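Carboxylesterase SOBER1 (Arabidopsis thaliana, PDB 6AVX) hydrolyses short-chain carboxylic esters and phosphatidylcholine, and restrains the plant's hypersensitive response to the bacterial effector AvrBsT. Local coordinates at residues 60-63 with 64-67. The protein carries 1 engineered substitution. Residues are numbered along the deposited sequence; the frame is centred on the assembly and turned at random.
Sequences FDVP and ELPL. Engineered in segment 64-67: L67 (natural residue Phe).
V62 meets both leucines that follow it in this loop, and a single methyl does the work. Its CG1 lies 4.0 Å from CD2 of L65 and 4.1 Å from CD2 of L67, the latter an engineered residue where the natural protein has Phe. Between L65 and L67 the chain bends sharply around the cis peptide bond before P66, and the side chain of L67 ends near that of V62. The V62 and L65 side chains cross at about a right angle, touching through one methyl each. CG1 stands anti to the backbone N of V62 (chi1 178°), on the carbonyl side, where it also comes within 3.7 Å of the backbone O of E64. E64 adds its aliphatic base, with CG 3.4 Å from the carbonyl O of P63; the chain is extended beyond CG.

Just before V62, D61 OD1 accepts a weak, bent bond from the V62 N at 3.0 Å (N-H...O angle 123°), while D61 OD2 is hydrogen-bonded to T49 OG1. Backbone bonds tie V62 to C50 and L67 to M164 and L166, and the L67 side chain touches W134 and lies about 6 Å from that of S108, probably the catalytic serine as in relatives. The loop joins strand 54-57 to helix 75-94 of this alpha/beta hydrolase, with V62 resting on Q109 of helix 109-120 and F60 packing against both helices.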
ATOM      1  N   PHE A  60      10.259   6.599  -0.123  1.00  5.60           N
ATOM      2  CA  PHE A  60      10.176   7.952  -0.661  1.00  5.41           C
ATOM      3  C   PHE A  60      10.262   8.900   0.534  1.00  5.65           C
ATOM      4  O   PHE A  60      10.008   8.506   1.665  1.00  6.36           O
ATOM      5  CB  PHE A  60       8.893   8.155  -1.481  1.00  6.01           C
ATOM      6  CG  PHE A  60       7.619   7.925  -0.705  1.00  6.99           C
ATOM      7  CD1 PHE A  60       7.104   8.924   0.108  1.00  7.10           C
ATOM      8  CD2 PHE A  60       6.909   6.734  -0.800  1.00  7.27           C
ATOM      9  CE1 PHE A  60       5.925   8.720   0.832  1.00  8.72           C
ATOM     10  CE2 PHE A  60       5.719   6.540  -0.081  1.00  7.44           C
ATOM     11  CZ  PHE A  60       5.237   7.534   0.727  1.00  7.65           C
ATOM     12  N   ASP A  61      10.618  10.151   0.289  1.00  6.77           N
ATOM     13  CA  ASP A  61      10.866  11.037   1.413  1.00  6.62           C
ATOM     14  C   ASP A  61       9.560  11.387   2.102  1.00  7.78           C
ATOM     15  O   ASP A  61       8.524  11.569   1.459  1.00  8.52           O
ATOM     16  CB  ASP A  61      11.584  12.300   0.956  1.00  8.43           C
ATOM     17  CG  ASP A  61      12.212  13.066   2.102  1.00  9.41           C
ATOM     18  OD1 ASP A  61      12.418  12.495   3.195  1.00  9.23           O
ATOM     19  OD2 ASP A  61      12.513  14.259   1.869  1.00 13.35           O
ATOM     20  N   VAL A  62       9.638  11.507   3.423  1.00  8.88           N
ATOM     21  CA  VAL A  62       8.521  11.830   4.306  1.00 11.25           C
ATOM     22  C   VAL A  62       8.908  13.127   5.011  1.00 11.03           C
ATOM     23  O   VAL A  62       9.822  13.122   5.848  1.00 10.95           O
ATOM     24  CB  VAL A  62       8.267  10.693   5.307  1.00 10.69           C
ATOM     25  CG1 VAL A  62       7.138  11.062   6.265  1.00 13.51           C
ATOM     26  CG2 VAL A  62       7.969   9.392   4.566  1.00 13.31           C
ATOM     27  N   PRO A  63       8.290  14.259   4.677  1.00 11.80           N
ATOM     28  CA  PRO A  63       8.745  15.530   5.264  1.00 15.08           C
ATOM     29  C   PRO A  63       8.449  15.681   6.742  1.00 14.08           C
ATOM     30  O   PRO A  63       9.246  16.302   7.454  1.00 16.88           O
ATOM     31  CB  PRO A  63       7.997  16.594   4.445  1.00 19.87           C
ATOM     32  CG  PRO A  63       7.628  15.926   3.174  1.00 20.67           C
ATOM     33  CD  PRO A  63       7.410  14.474   3.515  1.00 14.67           C
ATOM     34  N   GLU A  64       7.345  15.127   7.228  1.00 13.94           N
ATOM     35  CA  GLU A  64       6.824  15.519   8.523  1.00 23.91           C
ATOM     36  C   GLU A  64       6.054  14.373   9.137  1.00 24.79           C
ATOM     37  O   GLU A  64       5.427  13.567   8.441  1.00 22.90           O
ATOM     38  CB  GLU A  64       5.841  16.691   8.417  1.00 33.40           C
ATOM     39  CG  GLU A  64       6.472  18.061   8.448  1.00 44.31           C
ATOM     40  CD  GLU A  64       5.494  19.136   8.896  1.00 61.36           C
ATOM     41  OE1 GLU A  64       4.338  18.794   9.228  1.00 51.85           O
ATOM     42  OE2 GLU A  64       5.883  20.323   8.917  1.00 71.21           O
ATOM     43  N   LEU A  65       6.077  14.345  10.459  1.00 24.43           N
ATOM     44  CA  LEU A  65       5.185  13.495  11.203  1.00 28.37           C
ATOM     45  C   LEU A  65       4.442  14.377  12.214  1.00 34.08           C
ATOM     46  O   LEU A  65       4.981  15.386  12.693  1.00 24.40           O
ATOM     47  CB  LEU A  65       5.963  12.377  11.888  1.00 21.59           C
ATOM     48  CG  LEU A  65       6.847  11.534  10.955  1.00 29.40           C
ATOM     49  CD1 LEU A  65       7.858  10.719  11.755  1.00 40.28           C
ATOM     50  CD2 LEU A  65       6.043  10.620  10.038  1.00 30.08           C
ATOM     51  N   PRO A  66       3.195  14.016  12.531  1.00 21.55           N
ATOM     52  CA  PRO A  66       2.527  12.829  11.993  1.00 13.36           C
ATOM     53  C   PRO A  66       1.937  13.121  10.640  1.00 18.58           C
ATOM     54  O   PRO A  66       1.821  14.287  10.249  1.00 16.56           O
ATOM     55  CB  PRO A  66       1.402  12.590  12.993  1.00 13.98           C
ATOM     56  CG  PRO A  66       1.045  13.985  13.474  1.00 17.97           C
ATOM     57  CD  PRO A  66       2.362  14.721  13.525  1.00 24.50           C
ATOM     58  N   LEU A  67       1.565  12.086   9.913  1.00 14.14           N
ATOM     59  CA  LEU A  67       0.825  12.295   8.683  1.00 15.10           C
ATOM     60  C   LEU A  67      -0.601  12.640   9.075  1.00 20.00           C
ATOM     61  O   LEU A  67      -1.193  12.003   9.953  1.00 14.25           O
ATOM     62  CB  LEU A  67       0.862  11.058   7.787  1.00 14.87           C
ATOM     63  CG  LEU A  67       2.112  10.841   6.913  1.00 14.56           C
ATOM     64  CD1 LEU A  67       2.224  11.907   5.837  1.00 17.61           C
ATOM     65  CD2 LEU A  67       3.366  10.787   7.740  1.00 17.38           C
TER